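Local coordinates for protein S-adenosylmethionine:tRNA ribosyltransferase-isomerase (Thermus thermophilus, PDB 1WDI) that probably transfers and isomerises the ribose of S-adenosylmethionine onto a 7-deazaguanine base of tRNA, making epoxyqueuosine on the way to queuosine, at residues R28-Y33 with F38-K43; D47-L52 with P191-R196; Y233-E238 with E265-E270; T307-V312 with E319-A324. All blocks are in the same frame, centred on the assembly; numbering follows the deposited sequence.

Overall arrangement
Interactions 1, 2 and 4 lie on the same side of the chain's centre, and interaction 1 touches both of the others: Phe51 packs under its hairpin, and Arg320 bonds to the carbonyl of Tyr33. Interactions 1 and 3 both reach the same mixed sheet, their centres about 29 Å apart. Interactions 3 and 4 are buried, whereas 1 and 2 are only partly so. Their chemistry differs with place: the hairpin of interaction 1 is held by backbone bonds and carries a cation-pi stack at its outer end; interaction 2 lays an arginine plane on a proline; interaction 3 joins one hydroxyl pair to apolar contact; interaction 4 is essentially methyl packing between consecutive helices.

Interaction 1 of 4, residues R28-Y33 with F38-K43; sequences RLMVVY and FRVAHK
Arg39 reaches Tyr33 by putting CG in the crowded position between its own backbone N and carbonyl carbon (chi1 63°) and then running extended to NE, while Tyr33 turns CG anti to its carbonyl carbon. The guanidinium comes down flat on one face of the ring, planes 10° apart, with NH2 of Arg39 3.5 Å from CG of Tyr33. This is an off-centre cation-pi stack, CZ of Arg39 standing 4.1 Å from the ring centroid of Tyr33. The carbonyls of Glu35 and Pro37 hold NH1 from the turn, which helps fix the group's rotation. An alanine at Tyr33 is likely to leave the guanidinium without the flat surface it lies on and freer to swing away. The stack closes a beta hairpin, strands 28-32 and 40-44, at the margin of the mixed sheet. Leu29 N bonds to Lys43 O at 2.7 Å, and Val31 N to Ala41 O at 2.9 Å. Met30, Val32, Val40 and His42 share one face, beneath helix 318-330; Val31 and Ala41 meet CB to CB at 3.9 Å on the other, against Phe51. At the far end a water bridges Arg28 NE and Lys43 O, while Arg28 NH1 goes to the carbonyl of Glu331.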
# COMPACT_ATOMS: atom_id res chain seq x y z
N ARG A 28 10.51 -15.72 -5.38
CA ARG A 28 10.21 -16.86 -4.53
C ARG A 28 9.01 -16.58 -3.63
O ARG A 28 8.68 -15.43 -3.34
CB ARG A 28 11.43 -17.23 -3.69
CG ARG A 28 12.64 -17.65 -4.54
CD ARG A 28 13.82 -18.03 -3.68
NE ARG A 28 13.52 -19.19 -2.85
CZ ARG A 28 14.37 -19.72 -1.98
NH1 ARG A 28 15.58 -19.20 -1.83
NH2 ARG A 28 14.00 -20.77 -1.26
N LEU A 29 8.34 -17.65 -3.20
CA LEU A 29 7.18 -17.53 -2.33
C LEU A 29 7.28 -18.55 -1.21
O LEU A 29 7.31 -19.76 -1.46
CB LEU A 29 5.88 -17.77 -3.11
CG LEU A 29 4.60 -17.87 -2.28
CD1 LEU A 29 4.30 -16.51 -1.64
CD2 LEU A 29 3.44 -18.31 -3.16
N MET A 30 7.36 -18.07 0.03
CA MET A 30 7.42 -18.98 1.16
C MET A 30 6.00 -19.11 1.69
O MET A 30 5.39 -18.12 2.08
CB MET A 30 8.33 -18.45 2.28
CG MET A 30 8.37 -19.37 3.50
SD MET A 30 9.23 -18.72 4.97
CE MET A 30 10.90 -19.02 4.51
N VAL A 31 5.48 -20.33 1.69
CA VAL A 31 4.14 -20.57 2.21
C VAL A 31 4.29 -21.10 3.63
O VAL A 31 4.98 -22.10 3.85
CB VAL A 31 3.37 -21.60 1.36
CG1 VAL A 31 1.96 -21.80 1.93
CG2 VAL A 31 3.29 -21.14 -0.10
N VAL A 32 3.67 -20.44 4.60
CA VAL A 32 3.75 -20.89 5.99
C VAL A 32 2.35 -20.93 6.59
O VAL A 32 1.50 -20.10 6.26
CB VAL A 32 4.69 -19.98 6.83
CG1 VAL A 32 4.18 -18.56 6.81
CG2 VAL A 32 4.78 -20.50 8.27
N TYR A 33 2.09 -21.89 7.47
CA TYR A 33 0.77 -22.02 8.08
C TYR A 33 0.65 -21.50 9.51
O TYR A 33 1.53 -21.72 10.34
CB TYR A 33 0.34 -23.49 8.02
CG TYR A 33 0.31 -24.03 6.61
CD1 TYR A 33 1.48 -24.42 5.96
CD2 TYR A 33 -0.89 -24.13 5.90
CE1 TYR A 33 1.47 -24.88 4.65
CE2 TYR A 33 -0.92 -24.59 4.58
CZ TYR A 33 0.27 -24.96 3.96
OH TYR A 33 0.26 -25.39 2.65
N PHE A 38 4.89 -26.47 12.57
CA PHE A 38 5.67 -25.54 11.77
C PHE A 38 5.91 -26.26 10.44
O PHE A 38 6.40 -27.39 10.42
CB PHE A 38 7.01 -25.26 12.44
CG PHE A 38 7.90 -24.32 11.67
CD1 PHE A 38 7.74 -22.94 11.79
CD2 PHE A 38 8.89 -24.81 10.83
CE1 PHE A 38 8.56 -22.06 11.09
CE2 PHE A 38 9.72 -23.94 10.12
CZ PHE A 38 9.55 -22.56 10.25
N ARG A 39 5.56 -25.63 9.34
CA ARG A 39 5.77 -26.22 8.03
C ARG A 39 5.66 -25.15 6.96
O ARG A 39 4.80 -24.27 7.02
CB ARG A 39 4.76 -27.35 7.76
CG ARG A 39 3.30 -26.92 7.72
CD ARG A 39 2.39 -28.14 7.64
NE ARG A 39 0.99 -27.78 7.49
CZ ARG A 39 0.26 -27.15 8.42
NH1 ARG A 39 0.80 -26.81 9.59
NH2 ARG A 39 -1.00 -26.85 8.17
N VAL A 40 6.56 -25.22 5.99
CA VAL A 40 6.57 -24.25 4.91
C VAL A 40 6.78 -24.95 3.58
O VAL A 40 7.22 -26.10 3.52
CB VAL A 40 7.72 -23.23 5.10
CG1 VAL A 40 7.62 -22.56 6.47
CG2 VAL A 40 9.06 -23.92 4.95
N ALA A 41 6.42 -24.26 2.51
CA ALA A 41 6.62 -24.77 1.17
C ALA A 41 7.46 -23.69 0.51
O ALA A 41 7.16 -22.51 0.65
CB ALA A 41 5.28 -24.93 0.44
N HIS A 42 8.53 -24.10 -0.17
CA HIS A 42 9.39 -23.14 -0.84
C HIS A 42 8.97 -23.14 -2.31
O HIS A 42 9.32 -24.04 -3.07
CB HIS A 42 10.85 -23.55 -0.67
CG HIS A 42 11.32 -23.49 0.75
ND1 HIS A 42 11.39 -22.31 1.45
CD2 HIS A 42 11.65 -24.47 1.62
CE1 HIS A 42 11.75 -22.56 2.70
NE2 HIS A 42 11.92 -23.87 2.83
N LYS A 43 8.21 -22.11 -2.68
CA LYS A 43 7.67 -21.98 -4.02
C LYS A 43 8.07 -20.67 -4.69
O LYS A 43 9.07 -20.04 -4.34
CB LYS A 43 6.14 -22.05 -3.97
CG LYS A 43 5.57 -23.37 -3.44
CD LYS A 43 5.56 -24.42 -4.54
CE LYS A 43 5.23 -25.80 -3.98
NZ LYS A 43 5.10 -26.81 -5.08
O HOH W 1 11.08 -20.56 -2.42
O HOH W 2 3.30 -23.73 10.08

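Interaction 2 of 4, residues D47-L52 with P191-R196; sequences DLPEFL and PELLER
Pro49 meets Leu193 and Arg196 of the facing helix through CG and CD, and the two side chains reach it by different conformations. Leu193 sets CG anti to its backbone N (chi1 174°), and this carries CD1 across to the proline, 3.9 Å from Pro49 CD and equally near Pro49 CG. Arg196 takes the other course: CG lies beside its backbone N, and the chain bends at chi3 (59°), folding the guanidinium over the pyrrolidine. Pro49 CG therefore sits under one face of that plane, off toward its rim, with Arg196 NH2 the closest atom at 3.7 Å and CZ of Arg196 at 3.9 Å. The contact joins the short, weakly bonded helix 48-51, just after the hairpin, to helix 191-199, ahead of strand 203-211 and far away in sequence, by a slender bridge of side chains rather than a broad interface. Arg196 NH1 donates to the carbonyl of Arg46, which helps steady the plane over the ring. Asp47 is not in contact, its OD1 being 5.6 Å from Arg196 NH2, though its charge may still favour the guanidinium here.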
# COMPACT_ATOMS: atom_id res chain seq x y z
N ASP A 47 3.22 -19.89 -8.25
CA ASP A 47 2.58 -21.10 -7.72
C ASP A 47 1.39 -20.83 -6.82
O ASP A 47 0.75 -21.76 -6.33
CB ASP A 47 3.59 -21.95 -6.95
CG ASP A 47 4.66 -22.51 -7.85
OD1 ASP A 47 4.28 -23.07 -8.89
OD2 ASP A 47 5.85 -22.40 -7.51
N LEU A 48 1.09 -19.55 -6.61
CA LEU A 48 -0.03 -19.15 -5.76
C LEU A 48 -1.34 -19.92 -6.01
O LEU A 48 -2.02 -20.32 -5.06
CB LEU A 48 -0.26 -17.64 -5.89
CG LEU A 48 -1.36 -17.01 -5.03
CD1 LEU A 48 -1.05 -17.22 -3.54
CD2 LEU A 48 -1.45 -15.52 -5.36
N PRO A 49 -1.70 -20.15 -7.29
CA PRO A 49 -2.95 -20.87 -7.59
C PRO A 49 -3.07 -22.22 -6.88
O PRO A 49 -4.17 -22.67 -6.55
CB PRO A 49 -2.90 -21.01 -9.12
CG PRO A 49 -2.16 -19.78 -9.54
CD PRO A 49 -1.02 -19.76 -8.54
N GLU A 50 -1.93 -22.87 -6.66
CA GLU A 50 -1.88 -24.16 -5.98
C GLU A 50 -2.40 -24.07 -4.56
O GLU A 50 -2.95 -25.04 -4.03
CB GLU A 50 -0.45 -24.67 -5.90
CG GLU A 50 0.07 -25.37 -7.13
CD GLU A 50 1.53 -25.76 -6.96
OE1 GLU A 50 1.91 -26.16 -5.84
OE2 GLU A 50 2.29 -25.66 -7.95
N PHE A 51 -2.22 -22.92 -3.93
CA PHE A 51 -2.63 -22.75 -2.55
C PHE A 51 -3.96 -22.06 -2.35
O PHE A 51 -4.43 -21.92 -1.22
CB PHE A 51 -1.52 -22.03 -1.78
CG PHE A 51 -0.22 -22.77 -1.81
CD1 PHE A 51 0.69 -22.57 -2.85
CD2 PHE A 51 0.06 -23.74 -0.85
CE1 PHE A 51 1.85 -23.33 -2.93
CE2 PHE A 51 1.23 -24.50 -0.93
CZ PHE A 51 2.13 -24.30 -1.97
N LEU A 52 -4.58 -21.63 -3.43
CA LEU A 52 -5.87 -20.99 -3.32
C LEU A 52 -6.91 -21.96 -3.86
O LEU A 52 -6.57 -23.06 -4.30
CB LEU A 52 -5.89 -19.69 -4.13
CG LEU A 52 -4.88 -18.63 -3.71
CD1 LEU A 52 -5.16 -17.35 -4.47
CD2 LEU A 52 -4.96 -18.40 -2.21
N PRO A 191 -0.06 -10.04 -15.39
CA PRO A 191 -1.37 -10.23 -16.01
C PRO A 191 -1.67 -11.73 -16.15
O PRO A 191 -2.82 -12.16 -16.00
CB PRO A 191 -1.21 -9.54 -17.36
CG PRO A 191 -0.28 -8.41 -17.04
CD PRO A 191 0.76 -9.10 -16.17
N GLU A 192 -0.63 -12.52 -16.41
CA GLU A 192 -0.77 -13.97 -16.56
C GLU A 192 -1.25 -14.62 -15.26
O GLU A 192 -2.19 -15.41 -15.26
CB GLU A 192 0.57 -14.60 -16.95
CG GLU A 192 1.10 -14.25 -18.34
CD GLU A 192 1.56 -12.81 -18.46
OE1 GLU A 192 2.13 -12.28 -17.48
OE2 GLU A 192 1.35 -12.21 -19.54
N LEU A 193 -0.59 -14.29 -14.16
CA LEU A 193 -0.96 -14.85 -12.86
C LEU A 193 -2.40 -14.47 -12.53
O LEU A 193 -3.18 -15.30 -12.08
CB LEU A 193 -0.03 -14.33 -11.76
CG LEU A 193 -0.39 -14.72 -10.33
CD1 LEU A 193 -0.61 -16.23 -10.24
CD2 LEU A 193 0.73 -14.27 -9.39
N LEU A 194 -2.74 -13.21 -12.76
CA LEU A 194 -4.09 -12.75 -12.48
C LEU A 194 -5.10 -13.56 -13.30
O LEU A 194 -6.10 -14.03 -12.77
CB LEU A 194 -4.22 -11.25 -12.78
CG LEU A 194 -3.50 -10.33 -11.78
CD1 LEU A 194 -3.63 -8.86 -12.22
CD2 LEU A 194 -4.12 -10.52 -10.39
N GLU A 195 -4.81 -13.76 -14.59
CA GLU A 195 -5.73 -14.52 -15.44
C GLU A 195 -5.87 -15.96 -14.96
O GLU A 195 -6.98 -16.50 -14.91
CB GLU A 195 -5.25 -14.50 -16.89
CG GLU A 195 -6.26 -15.07 -17.89
CD GLU A 195 -7.64 -14.42 -17.76
OE1 GLU A 195 -7.71 -13.19 -17.58
OE2 GLU A 195 -8.65 -15.15 -17.86
N ARG A 196 -4.75 -16.60 -14.61
CA ARG A 196 -4.81 -17.97 -14.13
C ARG A 196 -5.71 -18.03 -12.90
O ARG A 196 -6.48 -18.98 -12.73
CB ARG A 196 -3.40 -18.47 -13.78
CG ARG A 196 -2.50 -18.67 -15.01
CD ARG A 196 -1.06 -18.95 -14.59
NE ARG A 196 -0.96 -20.15 -13.76
CZ ARG A 196 -0.10 -20.30 -12.77
NH1 ARG A 196 0.76 -19.33 -12.47
NH2 ARG A 196 -0.09 -21.43 -12.06

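Interaction 3 of 4, residues Y233-E238 with E265-E270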
# COMPACT_ATOMS: atom_id res chain seq x y z
N TYR A 233 -8.26 5.56 2.87
CA TYR A 233 -8.63 4.57 1.86
C TYR A 233 -10.11 4.62 1.52
O TYR A 233 -10.89 5.29 2.20
CB TYR A 233 -8.30 3.17 2.38
CG TYR A 233 -9.09 2.82 3.63
CD1 TYR A 233 -10.41 2.37 3.55
CD2 TYR A 233 -8.54 3.02 4.89
CE1 TYR A 233 -11.16 2.13 4.70
CE2 TYR A 233 -9.27 2.78 6.05
CZ TYR A 233 -10.59 2.33 5.94
OH TYR A 233 -11.32 2.09 7.09
N ALA A 234 -10.48 3.90 0.48
CA ALA A 234 -11.87 3.83 0.06
C ALA A 234 -12.17 2.40 -0.35
O ALA A 234 -11.40 1.80 -1.10
CB ALA A 234 -12.14 4.79 -1.10
N ILE A 235 -13.27 1.86 0.15
CA ILE A 235 -13.66 0.51 -0.20
C ILE A 235 -14.92 0.55 -1.05
O ILE A 235 -15.99 0.95 -0.57
CB ILE A 235 -13.93 -0.34 1.05
CG1 ILE A 235 -12.66 -0.41 1.92
CG2 ILE A 235 -14.38 -1.74 0.63
CD1 ILE A 235 -12.82 -1.25 3.15
N PRO A 236 -14.82 0.14 -2.32
CA PRO A 236 -15.96 0.12 -3.23
C PRO A 236 -17.10 -0.73 -2.67
O PRO A 236 -16.86 -1.72 -1.97
CB PRO A 236 -15.38 -0.48 -4.51
CG PRO A 236 -13.96 -0.01 -4.47
CD PRO A 236 -13.58 -0.25 -3.02
N GLU A 237 -18.33 -0.34 -2.99
CA GLU A 237 -19.50 -1.07 -2.51
C GLU A 237 -19.46 -2.55 -2.90
O GLU A 237 -19.79 -3.41 -2.09
CB GLU A 237 -20.77 -0.44 -3.08
CG GLU A 237 -20.94 1.02 -2.73
CD GLU A 237 -21.96 1.69 -3.63
OE1 GLU A 237 -23.17 1.36 -3.51
OE2 GLU A 237 -21.56 2.53 -4.45
N GLU A 238 -19.06 -2.84 -4.14
CA GLU A 238 -19.00 -4.22 -4.61
C GLU A 238 -17.97 -5.03 -3.82
O GLU A 238 -18.14 -6.23 -3.61
CB GLU A 238 -18.66 -4.27 -6.10
CG GLU A 238 -17.26 -3.75 -6.43
CD GLU A 238 -17.04 -3.55 -7.92
OE1 GLU A 238 -17.03 -4.55 -8.68
OE2 GLU A 238 -16.87 -2.39 -8.34
N GLU A 265 -9.49 -4.41 8.05
CA GLU A 265 -9.70 -4.52 9.49
C GLU A 265 -10.24 -3.22 10.10
O GLU A 265 -11.06 -3.24 11.01
CB GLU A 265 -8.40 -4.94 10.19
CG GLU A 265 -7.91 -6.36 9.84
CD GLU A 265 -8.87 -7.47 10.29
OE1 GLU A 265 -9.48 -7.34 11.37
OE2 GLU A 265 -9.00 -8.49 9.57
N SER A 266 -9.79 -2.08 9.58
CA SER A 266 -10.26 -0.79 10.07
C SER A 266 -11.71 -0.51 9.66
O SER A 266 -12.43 0.20 10.36
CB SER A 266 -9.37 0.33 9.54
OG SER A 266 -9.94 1.60 9.82
N ALA A 267 -12.13 -1.07 8.53
CA ALA A 267 -13.48 -0.87 8.01
C ALA A 267 -14.51 -1.84 8.58
O ALA A 267 -15.69 -1.74 8.26
CB ALA A 267 -13.46 -0.97 6.49
N TYR A 268 -14.06 -2.77 9.41
CA TYR A 268 -14.96 -3.75 10.01
C TYR A 268 -15.79 -3.13 11.13
O TYR A 268 -15.26 -2.39 11.96
CB TYR A 268 -14.17 -4.93 10.58
CG TYR A 268 -15.03 -5.99 11.23
CD1 TYR A 268 -15.68 -6.95 10.45
CD2 TYR A 268 -15.23 -6.01 12.61
CE1 TYR A 268 -16.50 -7.92 11.04
CE2 TYR A 268 -16.06 -6.97 13.21
CZ TYR A 268 -16.68 -7.91 12.42
OH TYR A 268 -17.48 -8.87 13.01
N ARG A 269 -17.08 -3.44 11.15
CA ARG A 269 -17.98 -2.95 12.19
C ARG A 269 -18.74 -4.15 12.73
O ARG A 269 -19.35 -4.91 11.96
CB ARG A 269 -18.98 -1.94 11.61
CG ARG A 269 -18.34 -0.68 11.04
CD ARG A 269 -17.86 0.27 12.14
NE ARG A 269 -17.24 1.46 11.58
CZ ARG A 269 -15.98 1.53 11.14
NH1 ARG A 269 -15.20 0.46 11.22
NH2 ARG A 269 -15.52 2.65 10.61
N GLU A 270 -18.70 -4.34 14.04
CA GLU A 270 -19.38 -5.47 14.66
C GLU A 270 -20.87 -5.48 14.32
O GLU A 270 -21.54 -4.45 14.37
CB GLU A 270 -19.18 -5.43 16.18
CG GLU A 270 -19.62 -6.71 16.89
CD GLU A 270 -18.99 -7.96 16.30
OE1 GLU A 270 -17.76 -7.97 16.08
OE2 GLU A 270 -19.72 -8.94 16.05
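Tyr233 and Ile235 project from the end of strand 231-235, in the mixed sheet, onto Ser266 and Ala267, where helix 258-266 finishes and the chain turns into the small two-stranded sheet 268-269 with 273-274. The strand end packs against the C-terminal end of helix 258-266, and the contact is buried. The polar part is a single hydroxyl pair: Tyr233 OH and Ser266 OG are hydrogen-bonded at 3.1 Å, and OG arrives at the edge of the phenol ring, near its plane. Ser266 makes this possible by holding OG anti to its backbone N (chi1 170°), so that the oxygen points across to the strand. A phenylalanine in place of Tyr233 would probably leave the serine hydroxyl without this partner and remove the only polar tie between the two segments. From strand 268-269, Arg269 folds back so that NH1 donates to Ser266 O at 2.9 Å and, less straight, to Tyr268 O; its positive charge probably suits the carbonyl end of the helix. The apolar part centres on the methyl of Ala267. CB of Ala267 lies 4.3 Å from Tyr233 CE1, obliquely to the ring, and Val274 touches both Ile235 and Ala267 from the adjoining strand. Tightest of all is Ile235: extended along chi2, it drives CD1 to 3.4 Å from Ala267 CB, closer than carbons usually pack.

Interaction 4 of 4, residues T307-V312 with E319-A324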
# COMPACT_ATOMS: atom_id res chain seq x y z
N THR A 307 7.35 -2.08 11.95
CA THR A 307 5.96 -2.21 12.39
C THR A 307 5.23 -3.19 11.46
O THR A 307 4.26 -3.82 11.86
CB THR A 307 5.23 -0.84 12.36
OG1 THR A 307 5.31 -0.27 11.05
CG2 THR A 307 5.86 0.12 13.37
N LEU A 308 5.72 -3.32 10.23
CA LEU A 308 5.12 -4.25 9.27
C LEU A 308 5.36 -5.69 9.73
O LEU A 308 4.48 -6.54 9.62
CB LEU A 308 5.71 -4.02 7.88
CG LEU A 308 5.29 -2.69 7.23
CD1 LEU A 308 6.19 -2.37 6.05
CD2 LEU A 308 3.83 -2.78 6.80
N LEU A 309 6.56 -5.95 10.25
CA LEU A 309 6.89 -7.28 10.76
C LEU A 309 6.00 -7.57 11.96
O LEU A 309 5.59 -8.71 12.19
CB LEU A 309 8.35 -7.37 11.21
CG LEU A 309 8.72 -8.73 11.83
CD1 LEU A 309 8.71 -9.79 10.73
CD2 LEU A 309 10.10 -8.66 12.48
N MET A 310 5.71 -6.52 12.73
CA MET A 310 4.87 -6.64 13.91
C MET A 310 3.45 -7.02 13.54
O MET A 310 2.78 -7.76 14.26
CB MET A 310 4.88 -5.33 14.70
CG MET A 310 6.07 -5.16 15.62
SD MET A 310 6.13 -3.54 16.43
CE MET A 310 7.79 -3.05 16.06
N LEU A 311 2.98 -6.50 12.41
CA LEU A 311 1.63 -6.82 11.96
C LEU A 311 1.61 -8.29 11.53
O LEU A 311 0.67 -9.03 11.86
CB LEU A 311 1.23 -5.92 10.78
CG LEU A 311 -0.17 -6.11 10.18
CD1 LEU A 311 -0.52 -4.87 9.34
CD2 LEU A 311 -0.21 -7.38 9.32
N VAL A 312 2.63 -8.74 10.81
CA VAL A 312 2.67 -10.14 10.40
C VAL A 312 2.72 -11.01 11.65
O VAL A 312 2.04 -12.04 11.73
CB VAL A 312 3.90 -10.45 9.50
CG1 VAL A 312 4.04 -11.96 9.31
CG2 VAL A 312 3.73 -9.77 8.16
N GLU A 319 6.64 -15.81 17.67
CA GLU A 319 7.69 -16.82 17.63
C GLU A 319 7.72 -17.54 16.27
O GLU A 319 8.79 -17.69 15.69
CB GLU A 319 7.49 -17.83 18.77
CG GLU A 319 8.44 -19.03 18.78
CD GLU A 319 9.92 -18.64 18.65
OE1 GLU A 319 10.30 -17.55 19.10
OE2 GLU A 319 10.69 -19.45 18.09
N ARG A 320 6.57 -17.97 15.76
CA ARG A 320 6.55 -18.65 14.47
C ARG A 320 6.99 -17.72 13.34
O ARG A 320 7.62 -18.15 12.37
CB ARG A 320 5.15 -19.21 14.16
CG ARG A 320 5.08 -19.92 12.80
CD ARG A 320 3.93 -20.92 12.71
NE ARG A 320 4.11 -22.04 13.62
CZ ARG A 320 3.28 -23.06 13.72
NH1 ARG A 320 2.19 -23.12 12.95
NH2 ARG A 320 3.51 -24.03 14.60
N THR A 321 6.68 -16.43 13.48
CA THR A 321 7.08 -15.46 12.47
C THR A 321 8.60 -15.30 12.44
O THR A 321 9.21 -15.33 11.38
CB THR A 321 6.44 -14.08 12.73
OG1 THR A 321 5.02 -14.17 12.55
CG2 THR A 321 6.99 -13.03 11.77
N LEU A 322 9.22 -15.16 13.62
CA LEU A 322 10.67 -15.02 13.68
C LEU A 322 11.35 -16.29 13.15
O LEU A 322 12.38 -16.22 12.48
CB LEU A 322 11.12 -14.74 15.12
CG LEU A 322 10.54 -13.46 15.73
CD1 LEU A 322 11.08 -13.27 17.15
CD2 LEU A 322 10.90 -12.26 14.86
N GLU A 323 10.78 -17.45 13.45
CA GLU A 323 11.32 -18.71 12.98
C GLU A 323 11.31 -18.75 11.45
O GLU A 323 12.32 -19.07 10.81
CB GLU A 323 10.50 -19.88 13.53
CG GLU A 323 10.75 -20.19 15.00
CD GLU A 323 9.66 -21.06 15.61
OE1 GLU A 323 8.85 -21.63 14.85
OE2 GLU A 323 9.62 -21.17 16.85
N ALA A 324 10.17 -18.40 10.86
CA ALA A 324 10.03 -18.39 9.40
C ALA A 324 10.99 -17.39 8.76
O ALA A 324 11.53 -17.64 7.69
CB ALA A 324 8.59 -18.05 9.02
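Thr321 faces both Leu309 and Val312 with its methyl group, and the turn of its side chain decides the contact. CG2 stands anti to the backbone N, leaving OG1 beside that N (chi1 -66°), so the methyl is the part offered to the neighbouring helix. Leu309 slides past Thr321 in the opposite direction: with its own CG anti to the backbone N, it brings CD1 to 3.8 Å from Thr321 CG2. The other methyl of Leu309, CD2, reaches Leu322 CD2, one residue on from Thr321 in helix 318-330, at 4.4 Å, a looser touch. Val312 comes in at an angle instead, its CG1 4.0 Å from Thr321 CG2 and as far from Thr321 OG1. The two helices, 307-316 and 318-330, follow each other directly with only Gly317 between them. Their segments are inclined at 119°, with axes 10.1 Å apart at closest approach, and only a few side chains of the segments meet. On the sheet side, strand 341-344 supports both helices, Val312 resting on Ile344 and Ala324 on Met342. The hydroxyl of Thr321 is taken up by the carbonyl of Gly317, one turn back at the junction. The chemistry thus splits within one residue: the oxygen is satisfied at the helix junction, while between the two segments the contact is apolar packing, mostly of methyls, and probably does little itself to fix the angle between them.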